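Local coordinates for large exoprotein involved in heme utilization or adhesion (Yersinia kristensenii ATCC 33638, PDB 5E3E) that probably acts as the RNase A-like nuclease toxin of a contact-dependent growth inhibition system and is bound here by its CdiI immunity protein, at residues N71-I76 / S87-A91; Q49-D53 / Y63-D67. All blocks are in the same frame, centred on the assembly; numbering follows the deposited sequence.

Contact 1: residues N71-I76 / S87-A91; sequences NVPIGI and SVTNA. With NA (sodium ion), chain G.
A sodium ion sits beside 87-91, held by Thr89 OG1 at 2.4 Å and Asn90 OD1 at 2.6 Å. Waters 1, 3 and 4 bind it at 2.3 to 2.4 Å, and Ser70 O is a further ligand. Water 1 also donates to Asn71 OD1 (3.0 Å). Two backbone hydrogen bonds tie the segments: Ile74 N to Val88 O (2.9 Å) and Val88 N to Gly75 O (3.0 Å). Water 2 links Gly75 O (2.8 Å) and Ser87 OG (3.1 Å). Ile76 and Ser87 form an antiparallel non-hydrogen-bonded pair, CA to CA 4.6 Å. Thr89 (phi/psi -114/-15) breaks the strand, and its p rotamer sets OG1 on the sodium. Thr89 CG2 lies 3.7 Å from Pro73 N. Pro73 CA approaches Val88 O at 3.3 Å in a CA-H...O contact. Ile74 (p, p) brings CD1 to 4.5 Å from Val88 CG2 and packs on Val40. This is the open end of an antiparallel beta hairpin, 75-79 with 86-97, with a sodium site at the break in its second strand.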
ATOM      1  N   ASN B  71     -14.725 -11.525  -8.591  1.00 22.07           N
ATOM      2  CA  ASN B  71     -15.440 -10.929  -9.702  1.00 23.05           C
ATOM      3  C   ASN B  71     -16.790 -10.352  -9.240  1.00 22.48           C
ATOM      4  O   ASN B  71     -17.719 -10.273 -10.036  1.00 22.93           O
ATOM      5  CB  ASN B  71     -15.676 -11.959 -10.836  1.00 24.99           C
ATOM      6  CG  ASN B  71     -14.369 -12.553 -11.398  1.00 26.85           C
ATOM      7  OD1 ASN B  71     -13.469 -11.822 -11.816  1.00 28.73           O
ATOM      8  ND2 ASN B  71     -14.285 -13.884 -11.446  1.00 27.92           N
ATOM      9  N   VAL B  72     -16.904  -9.954  -7.964  1.00 21.17           N
ATOM     10  CA  VAL B  72     -18.142  -9.379  -7.417  1.00 21.16           C
ATOM     11  C   VAL B  72     -17.757  -8.110  -6.638  1.00 20.80           C
ATOM     12  O   VAL B  72     -16.814  -8.137  -5.848  1.00 18.82           O
ATOM     13  CB  VAL B  72     -18.894 -10.381  -6.502  1.00 22.17           C
ATOM     14  CG1 VAL B  72     -20.054  -9.729  -5.784  1.00 22.63           C
ATOM     15  CG2 VAL B  72     -19.418 -11.563  -7.325  1.00 22.99           C
ATOM     16  N   PRO B  73     -18.463  -6.993  -6.894  1.00 20.01           N
ATOM     17  CA  PRO B  73     -18.097  -5.734  -6.227  1.00 19.11           C
ATOM     18  C   PRO B  73     -18.205  -5.810  -4.731  1.00 18.02           C
ATOM     19  O   PRO B  73     -19.216  -6.276  -4.187  1.00 17.68           O
ATOM     20  CB  PRO B  73     -19.110  -4.716  -6.774  1.00 20.02           C
ATOM     21  CG  PRO B  73     -19.802  -5.369  -7.895  1.00 20.88           C
ATOM     22  CD  PRO B  73     -19.662  -6.841  -7.726  1.00 21.02           C
ATOM     23  N   ILE B  74     -17.156  -5.324  -4.068  1.00 16.85           N
ATOM     24  CA  ILE B  74     -17.101  -5.262  -2.622  1.00 16.14           C
ATOM     25  C   ILE B  74     -16.938  -3.846  -2.092  1.00 15.14           C
ATOM     26  O   ILE B  74     -16.831  -3.636  -0.885  1.00 15.23           O
ATOM     27  CB  ILE B  74     -16.016  -6.240  -2.058  1.00 16.99           C
ATOM     28  CG1 ILE B  74     -14.613  -6.050  -2.686  1.00 17.72           C
ATOM     29  CG2 ILE B  74     -16.428  -7.668  -2.314  1.00 17.52           C
ATOM     30  CD1 ILE B  74     -14.069  -4.677  -2.662  1.00 18.28           C
ATOM     31  N   GLY B  75     -16.966  -2.851  -2.973  1.00 14.67           N
ATOM     32  CA  GLY B  75     -16.784  -1.482  -2.589  1.00 14.29           C
ATOM     33  C   GLY B  75     -16.547  -0.576  -3.779  1.00 14.25           C
ATOM     34  O   GLY B  75     -16.837  -0.965  -4.947  1.00 14.43           O
ATOM     35  N   ILE B  76     -16.057   0.620  -3.446  1.00 13.93           N
ATOM     36  CA  ILE B  76     -15.922   1.718  -4.382  1.00 14.05           C
ATOM     37  C   ILE B  76     -14.543   2.355  -4.250  1.00 13.96           C
ATOM     38  O   ILE B  76     -13.896   2.271  -3.202  1.00 13.27           O
ATOM     39  CB  ILE B  76     -17.008   2.803  -4.224  1.00 14.10           C
ATOM     40  CG1 ILE B  76     -17.006   3.392  -2.804  1.00 13.91           C
ATOM     41  CG2 ILE B  76     -18.373   2.217  -4.613  1.00 14.34           C
ATOM     42  CD1 ILE B  76     -17.891   4.600  -2.599  1.00 14.19           C
ATOM     43  N   SER B  87     -16.755   0.788  -9.189  1.00 20.79           N
ATOM     44  CA  SER B  87     -16.990  -0.381  -8.341  1.00 21.48           C
ATOM     45  C   SER B  87     -15.758  -1.261  -8.472  1.00 21.15           C
ATOM     46  O   SER B  87     -15.134  -1.332  -9.535  1.00 22.81           O
ATOM     47  CB  SER B  87     -18.272  -1.148  -8.722  1.00 23.04           C
ATOM     48  OG  SER B  87     -19.372  -0.275  -8.563  1.00 26.62           O
ATOM     49  N   VAL B  88     -15.359  -1.887  -7.384  1.00 19.55           N
ATOM     50  CA  VAL B  88     -14.114  -2.646  -7.395  1.00 19.18           C
ATOM     51  C   VAL B  88     -14.356  -4.002  -6.746  1.00 17.72           C
ATOM     52  O   VAL B  88     -15.207  -4.134  -5.848  1.00 17.16           O
ATOM     53  CB  VAL B  88     -12.974  -1.841  -6.782  1.00 20.81           C
ATOM     54  CG1 VAL B  88     -12.582  -0.689  -7.729  1.00 21.63           C
ATOM     55  CG2 VAL B  88     -13.402  -1.273  -5.484  1.00 20.73           C
ATOM     56  N   THR B  89     -13.642  -5.009  -7.239  1.00 16.95           N
ATOM     57  CA  THR B  89     -13.874  -6.398  -6.857  1.00 16.53           C
ATOM     58  C   THR B  89     -12.709  -7.040  -6.068  1.00 15.77           C
ATOM     59  O   THR B  89     -12.877  -8.099  -5.468  1.00 15.66           O
ATOM     60  CB  THR B  89     -14.115  -7.232  -8.116  1.00 17.31           C
ATOM     61  OG1 THR B  89     -12.974  -7.148  -8.990  1.00 17.63           O
ATOM     62  CG2 THR B  89     -15.349  -6.696  -8.882  1.00 17.69           C
ATOM     63  N   ASN B  90     -11.545  -6.409  -6.076  1.00 15.22           N
ATOM     64  CA  ASN B  90     -10.377  -6.945  -5.380  1.00 15.21           C
ATOM     65  C   ASN B  90     -10.108  -6.163  -4.091  1.00 14.14           C
ATOM     66  O   ASN B  90     -10.644  -5.098  -3.901  1.00 13.60           O
ATOM     67  CB  ASN B  90      -9.170  -6.815  -6.264  1.00 15.97           C
ATOM     68  CG  ASN B  90      -9.249  -7.703  -7.478  1.00 17.61           C
ATOM     69  OD1 ASN B  90     -10.109  -8.577  -7.582  1.00 17.64           O
ATOM     70  ND2 ASN B  90      -8.308  -7.495  -8.409  1.00 19.43           N
ATOM     71  N   ALA B  91      -9.241  -6.681  -3.240  1.00 13.71           N
ATOM     72  CA  ALA B  91      -8.904  -5.984  -1.999  1.00 13.27           C
ATOM     73  C   ALA B  91      -7.516  -6.282  -1.494  1.00 13.15           C
ATOM     74  O   ALA B  91      -6.896  -7.245  -1.908  1.00 13.59           O
ATOM     75  CB  ALA B  91      -9.906  -6.332  -0.918  1.00 13.39           C
TER
HETATM   76 NA    NA G 301     -11.369  -8.667  -9.806  1.00 32.50          NA
HETATM   77  O   HOH W   1     -12.810  -8.856 -11.638  1.00 29.93           O
HETATM   78  O   HOH W   2     -19.541  -1.256  -5.578  1.00 25.68           O
HETATM   79  O   HOH W   3     -10.377  -6.619 -10.554  1.00 29.75           O
HETATM   80  O   HOH W   4      -9.700  -9.895 -10.736  1.00 33.31           O

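Contact 2: residues Q49-D53 / Y63-D67; sequences QAKID and YLEID
Helix 49-53 lies over strand 63-67 and runs nearly antiparallel to it. The axes are 174° apart and 9.7 Å at closest approach. The helix has phi/psi near -64/-42, and Asp53 N bonds to Gln49 O at 2.9 Å. The strand is extended. CA atoms pair Ile52 with Leu64 (7.7 Å) and Lys51 with Ile66 (8.3 Å).

Lys51 is fully extended, all four chi angles t. This reach carries NZ to Glu65 O, a hydrogen bond of 3.0 Å. NZ also donates to water 5 (3.1 Å), which accepts from Asp67 N (2.8 Å). The lysine stem covers Leu64, with CE 4.0 Å from CD1.

Ile52 is m, t. Its CG1 lies 4.0 Å from Leu64 CD2 and 4.3 Å from Ile66 CG2. Leu64 (t, p) and Ile66 (p, t) both point their CA-to-CB bonds toward the helix. Ile45 of helix 34-47 adds to this apolar layer, touching Ile52 and Ile66. Gln49 (t, p) folds along the helix so that NE2 bonds to Asp53 OD1 at 3.1 Å.

The CA-to-CB bond of Glu65 (t, t) points away from the helix. Glu65 OE2 makes a salt bridge with Arg15 of the CdiI immunity protein. Asp67 (m) places OD1 in a salt bridge with Arg92. Tyr63 (m) meets Tyr17 of CdiI edge-to-face.

The arrangement is a helix packed on one face of an antiparallel sheet, as in the alpha+beta fold of the RNase A superfamily. The strand's other face meets the immunity protein.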
ATOM      1  N   GLN B  49      -3.304 -18.383   4.066  1.00 28.21           N
ATOM      2  CA  GLN B  49      -2.883 -18.856   5.379  1.00 30.37           C
ATOM      3  C   GLN B  49      -1.477 -19.428   5.337  1.00 30.85           C
ATOM      4  O   GLN B  49      -0.732 -19.297   6.312  1.00 30.27           O
ATOM      5  CB  GLN B  49      -3.867 -19.893   5.933  1.00 32.46           C
ATOM      6  CG  GLN B  49      -3.660 -20.199   7.410  1.00 34.01           C
ATOM      7  CD  GLN B  49      -3.822 -18.969   8.279  1.00 34.70           C
ATOM      8  OE1 GLN B  49      -4.841 -18.284   8.216  1.00 35.37           O
ATOM      9  NE2 GLN B  49      -2.803 -18.665   9.077  1.00 35.79           N
ATOM     10  N   ALA B  50      -1.110 -20.033   4.208  1.00 30.37           N
ATOM     11  CA  ALA B  50       0.251 -20.552   4.011  1.00 31.95           C
ATOM     12  C   ALA B  50       1.303 -19.445   4.029  1.00 30.97           C
ATOM     13  O   ALA B  50       2.347 -19.572   4.677  1.00 30.24           O
ATOM     14  CB  ALA B  50       0.331 -21.334   2.698  1.00 33.09           C
ATOM     15  N   LYS B  51       1.021 -18.377   3.291  1.00 29.94           N
ATOM     16  CA  LYS B  51       1.828 -17.157   3.273  1.00 29.40           C
ATOM     17  C   LYS B  51       1.935 -16.478   4.675  1.00 28.13           C
ATOM     18  O   LYS B  51       3.007 -16.001   5.071  1.00 27.07           O
ATOM     19  CB  LYS B  51       1.191 -16.213   2.259  1.00 31.37           C
ATOM     20  CG  LYS B  51       1.984 -15.019   1.826  1.00 32.46           C
ATOM     21  CD  LYS B  51       1.181 -14.231   0.811  1.00 33.20           C
ATOM     22  CE  LYS B  51       1.820 -12.888   0.540  1.00 34.36           C
ATOM     23  NZ  LYS B  51       1.007 -12.131  -0.456  1.00 35.38           N
ATOM     24  N   ILE B  52       0.836 -16.437   5.422  1.00 25.58           N
ATOM     25  CA  ILE B  52       0.853 -15.873   6.772  1.00 25.84           C
ATOM     26  C   ILE B  52       1.725 -16.745   7.700  1.00 27.61           C
ATOM     27  O   ILE B  52       2.502 -16.231   8.526  1.00 27.18           O
ATOM     28  CB  ILE B  52      -0.567 -15.776   7.362  1.00 25.48           C
ATOM     29  CG1 ILE B  52      -1.393 -14.730   6.598  1.00 25.71           C
ATOM     30  CG2 ILE B  52      -0.523 -15.415   8.840  1.00 25.15           C
ATOM     31  CD1 ILE B  52      -2.887 -14.845   6.840  1.00 25.98           C
ATOM     32  N   ASP B  53       1.565 -18.057   7.565  1.00 30.19           N
ATOM     33  CA  ASP B  53       2.293 -19.016   8.419  1.00 32.66           C
ATOM     34  C   ASP B  53       3.790 -18.913   8.193  1.00 31.85           C
ATOM     35  O   ASP B  53       4.541 -18.889   9.153  1.00 32.38           O
ATOM     36  CB  ASP B  53       1.798 -20.461   8.194  1.00 35.00           C
ATOM     37  CG  ASP B  53       0.436 -20.738   8.846  1.00 37.85           C
ATOM     38  OD1 ASP B  53      -0.045 -19.925   9.685  1.00 39.39           O
ATOM     39  OD2 ASP B  53      -0.158 -21.799   8.520  1.00 40.47           O
ATOM     40  N   TYR B  63       5.515  -5.891   8.218  1.00 14.89           N
ATOM     41  CA  TYR B  63       4.128  -6.061   7.739  1.00 14.73           C
ATOM     42  C   TYR B  63       4.064  -7.168   6.712  1.00 14.19           C
ATOM     43  O   TYR B  63       5.093  -7.569   6.166  1.00 14.13           O
ATOM     44  CB  TYR B  63       3.611  -4.743   7.114  1.00 14.49           C
ATOM     45  CG  TYR B  63       3.711  -3.595   8.085  1.00 15.70           C
ATOM     46  CD1 TYR B  63       4.889  -2.849   8.200  1.00 16.32           C
ATOM     47  CD2 TYR B  63       2.685  -3.339   8.989  1.00 16.03           C
ATOM     48  CE1 TYR B  63       5.015  -1.825   9.132  1.00 17.35           C
ATOM     49  CE2 TYR B  63       2.789  -2.322   9.926  1.00 17.04           C
ATOM     50  CZ  TYR B  63       3.943  -1.561  10.005  1.00 17.61           C
ATOM     51  OH  TYR B  63       4.104  -0.546  10.949  1.00 19.10           O
ATOM     52  N   LEU B  64       2.851  -7.590   6.399  1.00 14.49           N
ATOM     53  CA  LEU B  64       2.581  -8.522   5.304  1.00 14.98           C
ATOM     54  C   LEU B  64       1.321  -8.078   4.546  1.00 15.38           C
ATOM     55  O   LEU B  64       0.285  -7.794   5.139  1.00 14.75           O
ATOM     56  CB  LEU B  64       2.391  -9.945   5.821  1.00 15.85           C
ATOM     57  CG  LEU B  64       2.099 -11.034   4.757  1.00 16.73           C
ATOM     58  CD1 LEU B  64       3.332 -11.382   3.932  1.00 17.46           C
ATOM     59  CD2 LEU B  64       1.542 -12.267   5.424  1.00 17.50           C
ATOM     60  N   GLU B  65       1.453  -8.038   3.232  1.00 15.65           N
ATOM     61  CA  GLU B  65       0.350  -7.767   2.300  1.00 16.55           C
ATOM     62  C   GLU B  65      -0.345  -9.064   1.935  1.00 17.08           C
ATOM     63  O   GLU B  65       0.315 -10.025   1.527  1.00 16.88           O
ATOM     64  CB  GLU B  65       0.948  -7.169   1.014  1.00 17.16           C
ATOM     65  CG  GLU B  65      -0.021  -7.008  -0.150  1.00 17.99           C
ATOM     66  CD  GLU B  65       0.655  -6.562  -1.436  1.00 18.92           C
ATOM     67  OE1 GLU B  65       1.843  -6.103  -1.400  1.00 18.78           O
ATOM     68  OE2 GLU B  65      -0.045  -6.636  -2.497  1.00 19.23           O
ATOM     69  N   ILE B  66      -1.676  -9.105   2.038  1.00 17.52           N
ATOM     70  CA  ILE B  66      -2.407 -10.234   1.550  1.00 19.34           C
ATOM     71  C   ILE B  66      -3.509  -9.700   0.671  1.00 18.97           C
ATOM     72  O   ILE B  66      -4.225  -8.783   1.052  1.00 18.64           O
ATOM     73  CB  ILE B  66      -2.963 -11.149   2.653  1.00 21.10           C
ATOM     74  CG1 ILE B  66      -3.907 -10.413   3.567  1.00 22.00           C
ATOM     75  CG2 ILE B  66      -1.806 -11.739   3.479  1.00 21.32           C
ATOM     76  CD1 ILE B  66      -4.809 -11.311   4.389  1.00 23.74           C
ATOM     77  N   ASP B  67      -3.604 -10.268  -0.512  1.00 19.35           N
ATOM     78  CA  ASP B  67      -4.529  -9.778  -1.522  1.00 20.14           C
ATOM     79  C   ASP B  67      -5.685 -10.730  -1.690  1.00 19.97           C
ATOM     80  O   ASP B  67      -5.605 -11.921  -1.338  1.00 20.24           O
ATOM     81  CB  ASP B  67      -3.772  -9.511  -2.827  1.00 21.44           C
ATOM     82  CG  ASP B  67      -2.740  -8.379  -2.673  1.00 22.86           C
ATOM     83  OD1 ASP B  67      -3.137  -7.260  -2.282  1.00 24.76           O
ATOM     84  OD2 ASP B  67      -1.539  -8.604  -2.907  1.00 24.05           O
TER
HETATM   85  O   HOH W   5      -1.879 -12.277  -1.466  1.00 19.19           O

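Along the chain both segments of contact 2 come before those of contact 1. Strand 63-68 leads through a short connection, which carries the sodium ligand Ser70, to 71-76. Both contacts reach the same antiparallel sheet, because strand 86-97 pairs with 63-68 and with 75-79. Their centres are about 20 Å apart. They meet where Ala91 O lies 3.8 Å from Asp67 OD1, and a backbone hydrogen bond joins Ala91 to Tyr68. The sodium ion belongs to contact 1, about 14 Å from the nearest side-chain atom of Glu65. CdiI reaches contact 2 through Tyr63 and Glu65 but does not touch the segments of contact 1.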